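Local coordinates for protein phosphoribosylformylglycinamidine synthase 2 (Thermus thermophilus, PDB 3VIU) that binds ADP and a magnesium ion and is built from two pairs of AIR synthase-related (PurM-like) N- and C-terminal domains in one chain, at residues A[193-198]-A[315-320]; A[202-207]-A[300-305]; A[241-246]-A[325-330]. All blocks are in the same frame, centred on the assembly; numbering follows the deposited sequence.

Contact 1: A[193-198]-A[315-320]; sequences LGRPIY and GKEKAL
Arg195 starts with CG beside its backbone N (chi1 -49°) and bends again at chi2 and chi3, which curls the guanidinium back so that Pro196 CD lies over the centre of one face. Glu317, at the first turn of helix 317-326, also sets CG beside its N and bends at chi2 (72°), bringing its carboxylate to the edge of that guanidinium. The salt bridge runs from Arg195 NH2 to Glu317 OE2 at 2.6 Å, almost straight and in the guanidinium plane, on the anti lone pair of OE2. The syn lone pair of Glu317 OE2 takes Gly315 N at 3.2 Å, so that oxygen is gripped twice, while Arg195 NH2 has a second acceptor in Pro312 O. This is sheet-to-helix packing in an AIR synthase-related C-terminal domain: strand 196-201 and the N-terminal end of the helix, with Lys316 as N-cap. Tyr198 presents one ring face to Leu320, whose CD2 makes a CH-pi contact 4.3 Å from the ring centroid, with Leu320 CD2 nearest Tyr198 CG at 3.9 Å. The phenol lies across the Glu317 stem, Tyr198 OH being 3.6 Å from Glu317 CB, and the hydroxyl hydrogen-bonds to Glu321 one helical turn on.

Contact 2: A[202-207]-A[300-305]; sequences AKTGRD and LLSESQ
Two peptide carbonyls and a carboxylate are the flat groups that carry this contact, and each is met differently. The Gly205 carbonyl receives Ser302 OG in its own plane, at 2.6 Å from Gly205 O, with a C=O...donor angle of 149°. The Asp207 carbonyl is approached from above its plane, where Glu303 N sits 3.0 Å from Asp207 O in a nearly straight bond (170°). Of the Asp207 carboxylate, Asp207 OD1 lies 2.8 Å from Ser304 OG, at most a weak hydrogen bond, while OD2 forms a salt bridge with Arg290.

Two buried serines hold the centre. Ser302 OG stands anti to its backbone N, close to its own carbonyl carbon, and there also accepts from Ser304 N at 3.2 Å, which makes an ST turn in the link toward strand 307-312. Ser304 OG swings the other way, beside its backbone N (chi1 -64°), and accepts Gly205 N at 3.0 Å. Ser302 OG is another close neighbour of Ser304 OG, at 2.8 Å, so the two hydroxyls and the peptide N-H and C=O of Gly205 form a compact polar network. Thr204 adds an apolar touch, its CG2 lying 3.4 Å from Ser302 CB, while its OG1 bonds to Arg307. Within 202-207 the chain makes an inverse gamma turn centred on Arg206, and the carbonyls of Gly205 and Asp207 both meet 300-305.

In the AIR synthase-related C-terminal domain, the contact joins the loop leaving strand 196-201 to the link between helix 296-301 and strand 307-312. Ala202 pairs by backbone with Glu306, and Leu300 and Leu301 pack against helix 28-37.

Contact 3: A[241-246]-A[325-330]; sequences LMEATL and GRWGLD
A Schellman motif ends helix 317-326, with Gly328 as its positive-phi C-prime residue, and the chain leaving it packs on the side of helix 235-250 in an AIR synthase-related C-terminal domain. Within the turn, Gly328 N bonds to Gly325 O at 3.0 Å. The residues on either side of the glycine, Trp327 and Leu329, both point their side chains to the neighbouring helix, and no hydrogen bond crosses between the two segments.

Trp327 sets CG beside its backbone N and turns the indole about perpendicular to its stem (chi2 91°), which lays one ring face on the helix. Glu243 rests on that face with its methylenes rather than its charge: CB stands over the six-membered ring as a CH-pi contact, and Glu243 CG follows at 3.4 Å from Trp327 CZ3. The Glu243 chain bends at chi2, which carries the carboxylate over the far rim of the ring; the carboxylate and ring planes are 32° apart. Salt bridges to Lys239 and Arg116 probably offset the charge of this buried carboxylate, and Trp327 NE1 hydrogen-bonds to Glu247, one turn further along the same helix.

The five-membered end of the indole meets the helix backbone, Trp327 CD1 lying 3.8 Å from Ala244 CA. Ala244 CB touches both partners, 4.1 Å from Trp327 CD1 and 4.3 Å from Leu329 CD1. That same Leu329 methyl reaches the preceding turn, where Leu329 CD1 sits 3.6 Å from Leu241 N.

All three contacts lie within one AIR synthase-related C-terminal domain. Contacts 1 and 3 use the two ends of helix 317-326: its start meets strand 196-201, its end meets helix 235-250, and their centres are 16 Å apart. Contact 2 continues the chain from the strand of contact 1, but its centre lies 23 Å from contact 1 and 19 Å from contact 3. Along the sequence contact 3 crosses both others, while both segments of contact 2 fall between those of contact 1. Contact 2 lies nearer the bound ADP than contact 3: the side chain of Glu303 is about 9 Å from the ADP. The side chain of Leu241, in contact 3, is about 13 Å from the bound ADP.

Contact 1: A[193-198]-A[315-320]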
loop_
_atom_site.group_PDB
_atom_site.type_symbol
_atom_site.label_atom_id
_atom_site.label_comp_id
_atom_site.label_asym_id
_atom_site.label_seq_id
_atom_site.Cartn_x
_atom_site.Cartn_y
_atom_site.Cartn_z
ATOM N N LEU A 193 -11.695 -24.928 21.120
ATOM C CA LEU A 193 -13.009 -25.530 21.229
ATOM C C LEU A 193 -13.717 -25.176 22.528
ATOM O O LEU A 193 -13.095 -25.109 23.582
ATOM C CB LEU A 193 -12.903 -27.046 21.089
ATOM C CG LEU A 193 -14.238 -27.786 21.062
ATOM C CD1 LEU A 193 -15.219 -27.093 20.108
ATOM C CD2 LEU A 193 -13.980 -29.222 20.648
ATOM N N GLY A 194 -15.021 -24.933 22.439
ATOM C CA GLY A 194 -15.804 -24.610 23.622
ATOM C C GLY A 194 -15.743 -23.173 24.097
ATOM O O GLY A 194 -16.024 -22.886 25.256
ATOM N N ARG A 195 -15.396 -22.262 23.199
ATOM C CA ARG A 195 -15.286 -20.854 23.555
ATOM C C ARG A 195 -16.427 -20.016 23.000
ATOM O O ARG A 195 -16.982 -20.317 21.947
ATOM C CB ARG A 195 -13.971 -20.286 23.017
ATOM C CG ARG A 195 -12.754 -21.131 23.329
ATOM C CD ARG A 195 -12.603 -21.287 24.826
ATOM N NE ARG A 195 -12.596 -19.981 25.464
ATOM C CZ ARG A 195 -13.251 -19.698 26.579
ATOM N NH1 ARG A 195 -13.962 -20.634 27.182
ATOM N NH2 ARG A 195 -13.207 -18.473 27.077
ATOM N N PRO A 196 -16.816 -18.965 23.723
ATOM C CA PRO A 196 -17.893 -18.121 23.211
ATOM C C PRO A 196 -17.215 -17.084 22.306
ATOM O O PRO A 196 -16.015 -16.834 22.441
ATOM C CB PRO A 196 -18.465 -17.501 24.476
ATOM C CG PRO A 196 -17.249 -17.342 25.331
ATOM C CD PRO A 196 -16.554 -18.677 25.143
ATOM N N ILE A 197 -17.963 -16.496 21.381
ATOM C CA ILE A 197 -17.402 -15.489 20.479
ATOM C C ILE A 197 -18.124 -14.163 20.718
ATOM O O ILE A 197 -19.345 -14.072 20.545
ATOM C CB ILE A 197 -17.602 -15.876 18.998
ATOM C CG1 ILE A 197 -17.241 -17.347 18.777
ATOM C CG2 ILE A 197 -16.774 -14.965 18.119
ATOM C CD1 ILE A 197 -15.846 -17.699 19.175
ATOM N N TYR A 198 -17.376 -13.135 21.108
ATOM C CA TYR A 198 -17.980 -11.837 21.372
ATOM C C TYR A 198 -18.028 -10.899 20.171
ATOM O O TYR A 198 -17.206 -10.979 19.254
ATOM C CB TYR A 198 -17.273 -11.150 22.539
ATOM C CG TYR A 198 -17.663 -11.697 23.892
ATOM C CD1 TYR A 198 -17.387 -13.020 24.242
ATOM C CD2 TYR A 198 -18.290 -10.887 24.834
ATOM C CE1 TYR A 198 -17.721 -13.518 25.497
ATOM C CE2 TYR A 198 -18.629 -11.373 26.093
ATOM C CZ TYR A 198 -18.341 -12.688 26.420
ATOM O OH TYR A 198 -18.665 -13.165 27.674
ATOM N N GLY A 315 -11.872 -18.469 30.972
ATOM C CA GLY A 315 -11.871 -17.796 32.257
ATOM C C GLY A 315 -11.674 -16.291 32.250
ATOM O O GLY A 315 -11.667 -15.662 33.310
ATOM N N LYS A 316 -11.520 -15.701 31.073
ATOM C CA LYS A 316 -11.323 -14.260 30.999
ATOM C C LYS A 316 -12.489 -13.520 30.353
ATOM O O LYS A 316 -12.359 -12.354 29.984
ATOM C CB LYS A 316 -10.023 -13.951 30.249
ATOM C CG LYS A 316 -8.774 -14.389 31.002
ATOM C CD LYS A 316 -7.509 -14.160 30.188
ATOM C CE LYS A 316 -6.257 -14.343 31.044
ATOM N NZ LYS A 316 -6.198 -15.707 31.635
ATOM N N GLU A 317 -13.629 -14.192 30.223
ATOM C CA GLU A 317 -14.799 -13.566 29.616
ATOM C C GLU A 317 -15.118 -12.270 30.337
ATOM O O GLU A 317 -15.208 -11.212 29.718
ATOM C CB GLU A 317 -16.025 -14.476 29.684
ATOM C CG GLU A 317 -15.858 -15.830 29.042
ATOM C CD GLU A 317 -14.959 -16.743 29.848
ATOM O OE1 GLU A 317 -14.785 -16.499 31.065
ATOM O OE2 GLU A 317 -14.436 -17.718 29.270
ATOM N N LYS A 318 -15.291 -12.354 31.650
ATOM C CA LYS A 318 -15.608 -11.169 32.430
ATOM C C LYS A 318 -14.608 -10.052 32.169
ATOM O O LYS A 318 -14.996 -8.918 31.892
ATOM C CB LYS A 318 -15.645 -11.506 33.922
ATOM C CG LYS A 318 -17.051 -11.608 34.469
ATOM C CD LYS A 318 -17.810 -10.289 34.282
ATOM C CE LYS A 318 -17.189 -9.152 35.101
ATOM N NZ LYS A 318 -17.914 -7.855 34.948
ATOM N N ALA A 319 -13.322 -10.385 32.250
ATOM C CA ALA A 319 -12.256 -9.416 32.022
ATOM C C ALA A 319 -12.466 -8.682 30.702
ATOM O O ALA A 319 -12.362 -7.455 30.640
ATOM C CB ALA A 319 -10.901 -10.123 32.020
ATOM N N LEU A 320 -12.762 -9.443 29.651
ATOM C CA LEU A 320 -12.985 -8.875 28.327
ATOM C C LEU A 320 -14.125 -7.870 28.373
ATOM O O LEU A 320 -14.031 -6.782 27.805
ATOM C CB LEU A 320 -13.312 -9.980 27.306
ATOM C CG LEU A 320 -13.635 -9.540 25.868
ATOM C CD1 LEU A 320 -12.434 -8.820 25.276
ATOM C CD2 LEU A 320 -14.007 -10.746 25.012
#

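Contact 2: A[202-207]-A[300-305]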
loop_
_atom_site.group_PDB
_atom_site.type_symbol
_atom_site.label_atom_id
_atom_site.label_comp_id
_atom_site.label_asym_id
_atom_site.label_seq_id
_atom_site.Cartn_x
_atom_site.Cartn_y
_atom_site.Cartn_z
ATOM N N ALA A 202 -20.299 -1.082 16.448
ATOM C CA ALA A 202 -21.590 -0.626 15.950
ATOM C C ALA A 202 -22.571 -1.788 15.817
ATOM O O ALA A 202 -22.172 -2.953 15.786
ATOM C CB ALA A 202 -21.412 0.055 14.592
ATOM N N LYS A 203 -23.858 -1.468 15.740
ATOM C CA LYS A 203 -24.868 -2.497 15.587
ATOM C C LYS A 203 -25.031 -2.793 14.094
ATOM O O LYS A 203 -24.821 -1.921 13.256
ATOM C CB LYS A 203 -26.192 -2.056 16.227
ATOM C CG LYS A 203 -26.581 -0.613 15.983
ATOM C CD LYS A 203 -25.724 0.360 16.795
ATOM C CE LYS A 203 -26.010 1.815 16.410
ATOM N NZ LYS A 203 -27.451 2.208 16.573
ATOM N N THR A 204 -25.379 -4.033 13.766
ATOM C CA THR A 204 -25.539 -4.445 12.374
ATOM C C THR A 204 -26.787 -3.892 11.702
ATOM O O THR A 204 -27.907 -4.107 12.176
ATOM C CB THR A 204 -25.570 -5.982 12.257
ATOM O OG1 THR A 204 -24.331 -6.514 12.724
ATOM C CG2 THR A 204 -25.791 -6.412 10.824
ATOM N N GLY A 205 -26.577 -3.189 10.591
ATOM C CA GLY A 205 -27.679 -2.624 9.833
ATOM C C GLY A 205 -27.688 -3.134 8.400
ATOM O O GLY A 205 -26.937 -4.045 8.049
ATOM N N ARG A 206 -28.545 -2.562 7.562
ATOM C CA ARG A 206 -28.618 -2.975 6.167
ATOM C C ARG A 206 -27.643 -2.137 5.359
ATOM O O ARG A 206 -28.039 -1.282 4.574
ATOM C CB ARG A 206 -30.049 -2.822 5.640
ATOM C CG ARG A 206 -30.922 -4.026 5.956
ATOM C CD ARG A 206 -32.384 -3.824 5.593
ATOM N NE ARG A 206 -33.075 -3.011 6.587
ATOM C CZ ARG A 206 -34.147 -3.403 7.272
ATOM N NH1 ARG A 206 -34.695 -2.582 8.155
ATOM N NH2 ARG A 206 -34.674 -4.605 7.079
ATOM N N ASP A 207 -26.356 -2.400 5.573
ATOM C CA ASP A 207 -25.271 -1.682 4.909
ATOM C C ASP A 207 -24.525 -2.552 3.899
ATOM O O ASP A 207 -24.183 -3.701 4.186
ATOM C CB ASP A 207 -24.273 -1.167 5.950
ATOM C CG ASP A 207 -24.912 -0.253 6.982
ATOM O OD1 ASP A 207 -24.245 0.045 7.992
ATOM O OD2 ASP A 207 -26.068 0.175 6.793
ATOM N N LEU A 300 -26.495 -11.612 8.169
ATOM C CA LEU A 300 -25.305 -12.370 7.789
ATOM C C LEU A 300 -24.368 -11.676 6.803
ATOM O O LEU A 300 -23.148 -11.806 6.905
ATOM C CB LEU A 300 -25.714 -13.723 7.205
ATOM C CG LEU A 300 -26.230 -14.792 8.172
ATOM C CD1 LEU A 300 -26.905 -15.895 7.389
ATOM C CD2 LEU A 300 -25.078 -15.345 8.982
ATOM N N LEU A 301 -24.928 -10.932 5.857
ATOM C CA LEU A 301 -24.097 -10.286 4.852
ATOM C C LEU A 301 -23.880 -8.789 4.995
ATOM O O LEU A 301 -23.209 -8.176 4.168
ATOM C CB LEU A 301 -24.652 -10.618 3.465
ATOM C CG LEU A 301 -24.760 -12.134 3.257
ATOM C CD1 LEU A 301 -25.154 -12.457 1.831
ATOM C CD2 LEU A 301 -23.427 -12.766 3.594
ATOM N N SER A 302 -24.444 -8.191 6.036
ATOM C CA SER A 302 -24.251 -6.770 6.248
ATOM C C SER A 302 -22.765 -6.505 6.396
ATOM O O SER A 302 -22.034 -7.315 6.966
ATOM C CB SER A 302 -24.942 -6.307 7.522
ATOM O OG SER A 302 -24.496 -5.008 7.874
ATOM N N GLU A 303 -22.318 -5.367 5.885
ATOM C CA GLU A 303 -20.917 -4.998 5.998
ATOM C C GLU A 303 -20.837 -3.678 6.743
ATOM O O GLU A 303 -20.061 -2.798 6.380
ATOM C CB GLU A 303 -20.288 -4.882 4.608
ATOM C CG GLU A 303 -20.311 -6.203 3.853
ATOM C CD GLU A 303 -19.731 -6.110 2.454
ATOM O OE1 GLU A 303 -19.651 -7.165 1.779
ATOM O OE2 GLU A 303 -19.360 -4.990 2.034
ATOM N N SER A 304 -21.657 -3.543 7.782
ATOM C CA SER A 304 -21.671 -2.323 8.582
ATOM C C SER A 304 -20.282 -2.098 9.162
ATOM O O SER A 304 -19.613 -3.048 9.552
ATOM C CB SER A 304 -22.705 -2.432 9.701
ATOM O OG SER A 304 -24.011 -2.545 9.158
ATOM N N GLN A 305 -19.862 -0.838 9.205
ATOM C CA GLN A 305 -18.543 -0.460 9.704
ATOM C C GLN A 305 -18.363 -0.601 11.208
ATOM O O GLN A 305 -19.328 -0.788 11.954
ATOM C CB GLN A 305 -18.221 0.983 9.307
ATOM C CG GLN A 305 -18.281 1.262 7.817
ATOM C CD GLN A 305 -17.247 0.482 7.036
ATOM O OE1 GLN A 305 -16.057 0.537 7.332
ATOM N NE2 GLN A 305 -17.701 -0.244 6.027
#

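Contact 3: A[241-246]-A[325-330]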
loop_
_atom_site.group_PDB
_atom_site.type_symbol
_atom_site.label_atom_id
_atom_site.label_comp_id
_atom_site.label_asym_id
_atom_site.label_seq_id
_atom_site.Cartn_x
_atom_site.Cartn_y
_atom_site.Cartn_z
ATOM N N LEU A 241 -13.367 1.655 19.744
ATOM C CA LEU A 241 -13.214 0.257 19.359
ATOM C C LEU A 241 -11.752 -0.152 19.400
ATOM O O LEU A 241 -11.402 -1.200 19.938
ATOM C CB LEU A 241 -13.751 0.039 17.947
ATOM C CG LEU A 241 -14.593 -1.203 17.665
ATOM C CD1 LEU A 241 -14.513 -1.499 16.171
ATOM C CD2 LEU A 241 -14.092 -2.390 18.460
HETATM N N MSE A 242 -10.911 0.690 18.818
HETATM C CA MSE A 242 -9.478 0.462 18.763
HETATM C C MSE A 242 -8.837 0.324 20.154
HETATM O O MSE A 242 -8.102 -0.634 20.411
HETATM C CB MSE A 242 -8.820 1.604 17.984
HETATM C CG MSE A 242 -7.299 1.534 17.877
HETATM SE SE MSE A 242 -6.580 2.994 16.789
HETATM C CE MSE A 242 -6.353 4.344 18.161
ATOM N N GLU A 243 -9.108 1.275 21.048
ATOM C CA GLU A 243 -8.540 1.230 22.397
ATOM C C GLU A 243 -8.913 -0.044 23.148
ATOM O O GLU A 243 -8.063 -0.691 23.759
ATOM C CB GLU A 243 -8.998 2.433 23.223
ATOM C CG GLU A 243 -8.499 3.771 22.721
ATOM C CD GLU A 243 -6.995 3.809 22.542
ATOM O OE1 GLU A 243 -6.292 3.064 23.257
ATOM O OE2 GLU A 243 -6.518 4.596 21.693
ATOM N N ALA A 244 -10.190 -0.399 23.098
ATOM C CA ALA A 244 -10.678 -1.585 23.785
ATOM C C ALA A 244 -10.013 -2.850 23.268
ATOM O O ALA A 244 -9.523 -3.671 24.051
ATOM C CB ALA A 244 -12.187 -1.692 23.624
ATOM N N THR A 245 -10.001 -3.007 21.949
ATOM C CA THR A 245 -9.401 -4.187 21.346
ATOM C C THR A 245 -7.930 -4.267 21.715
ATOM O O THR A 245 -7.447 -5.319 22.137
ATOM C CB THR A 245 -9.551 -4.163 19.809
ATOM O OG1 THR A 245 -10.945 -4.140 19.474
ATOM C CG2 THR A 245 -8.892 -5.406 19.175
ATOM N N LEU A 246 -7.223 -3.147 21.569
ATOM C CA LEU A 246 -5.805 -3.098 21.896
ATOM C C LEU A 246 -5.566 -3.394 23.372
ATOM O O LEU A 246 -4.653 -4.140 23.715
ATOM C CB LEU A 246 -5.212 -1.732 21.549
ATOM C CG LEU A 246 -5.059 -1.341 20.077
ATOM C CD1 LEU A 246 -4.563 0.098 19.991
ATOM C CD2 LEU A 246 -4.091 -2.275 19.382
ATOM N N GLY A 325 -16.112 -2.239 28.919
ATOM C CA GLY A 325 -16.909 -1.390 29.786
ATOM C C GLY A 325 -16.136 -0.113 30.080
ATOM O O GLY A 325 -16.696 0.981 30.074
ATOM N N ARG A 326 -14.836 -0.259 30.323
ATOM C CA ARG A 326 -13.981 0.885 30.615
ATOM C C ARG A 326 -13.960 1.910 29.481
ATOM O O ARG A 326 -13.833 3.113 29.729
ATOM C CB ARG A 326 -12.554 0.422 30.919
ATOM C CG ARG A 326 -12.399 -0.229 32.280
ATOM C CD ARG A 326 -10.946 -0.224 32.718
ATOM N NE ARG A 326 -10.170 -1.312 32.133
ATOM C CZ ARG A 326 -10.257 -2.580 32.521
ATOM N NH1 ARG A 326 -11.090 -2.922 33.494
ATOM N NH2 ARG A 326 -9.501 -3.504 31.941
ATOM N N TRP A 327 -14.079 1.440 28.240
ATOM C CA TRP A 327 -14.084 2.347 27.094
ATOM C C TRP A 327 -15.501 2.696 26.633
ATOM O O TRP A 327 -15.704 3.181 25.525
ATOM C CB TRP A 327 -13.271 1.755 25.937
ATOM C CG TRP A 327 -11.814 1.676 26.261
ATOM C CD1 TRP A 327 -11.151 0.622 26.829
ATOM C CD2 TRP A 327 -10.853 2.735 26.142
ATOM N NE1 TRP A 327 -9.843 0.960 27.076
ATOM C CE2 TRP A 327 -9.632 2.251 26.664
ATOM C CE3 TRP A 327 -10.907 4.049 25.649
ATOM C CZ2 TRP A 327 -8.467 3.037 26.709
ATOM C CZ3 TRP A 327 -9.750 4.832 25.693
ATOM C CH2 TRP A 327 -8.546 4.320 26.221
ATOM N N GLY A 328 -16.476 2.453 27.503
ATOM C CA GLY A 328 -17.856 2.766 27.180
ATOM C C GLY A 328 -18.468 1.954 26.057
ATOM O O GLY A 328 -19.395 2.413 25.399
ATOM N N LEU A 329 -17.964 0.745 25.840
ATOM C CA LEU A 329 -18.487 -0.110 24.778
ATOM C C LEU A 329 -19.100 -1.422 25.270
ATOM O O LEU A 329 -18.651 -2.004 26.264
ATOM C CB LEU A 329 -17.382 -0.431 23.769
ATOM C CG LEU A 329 -16.889 0.706 22.874
ATOM C CD1 LEU A 329 -15.657 0.250 22.103
ATOM C CD2 LEU A 329 -18.007 1.128 21.931
ATOM N N ASP A 330 -20.132 -1.874 24.560
ATOM C CA ASP A 330 -20.806 -3.126 24.884
ATOM C C ASP A 330 -20.054 -4.245 24.178
ATOM O O ASP A 330 -19.646 -4.098 23.026
ATOM C CB ASP A 330 -22.252 -3.126 24.378
ATOM C CG ASP A 330 -23.016 -1.871 24.764
ATOM O OD1 ASP A 330 -23.073 -1.555 25.975
ATOM O OD2 ASP A 330 -23.567 -1.205 23.854
#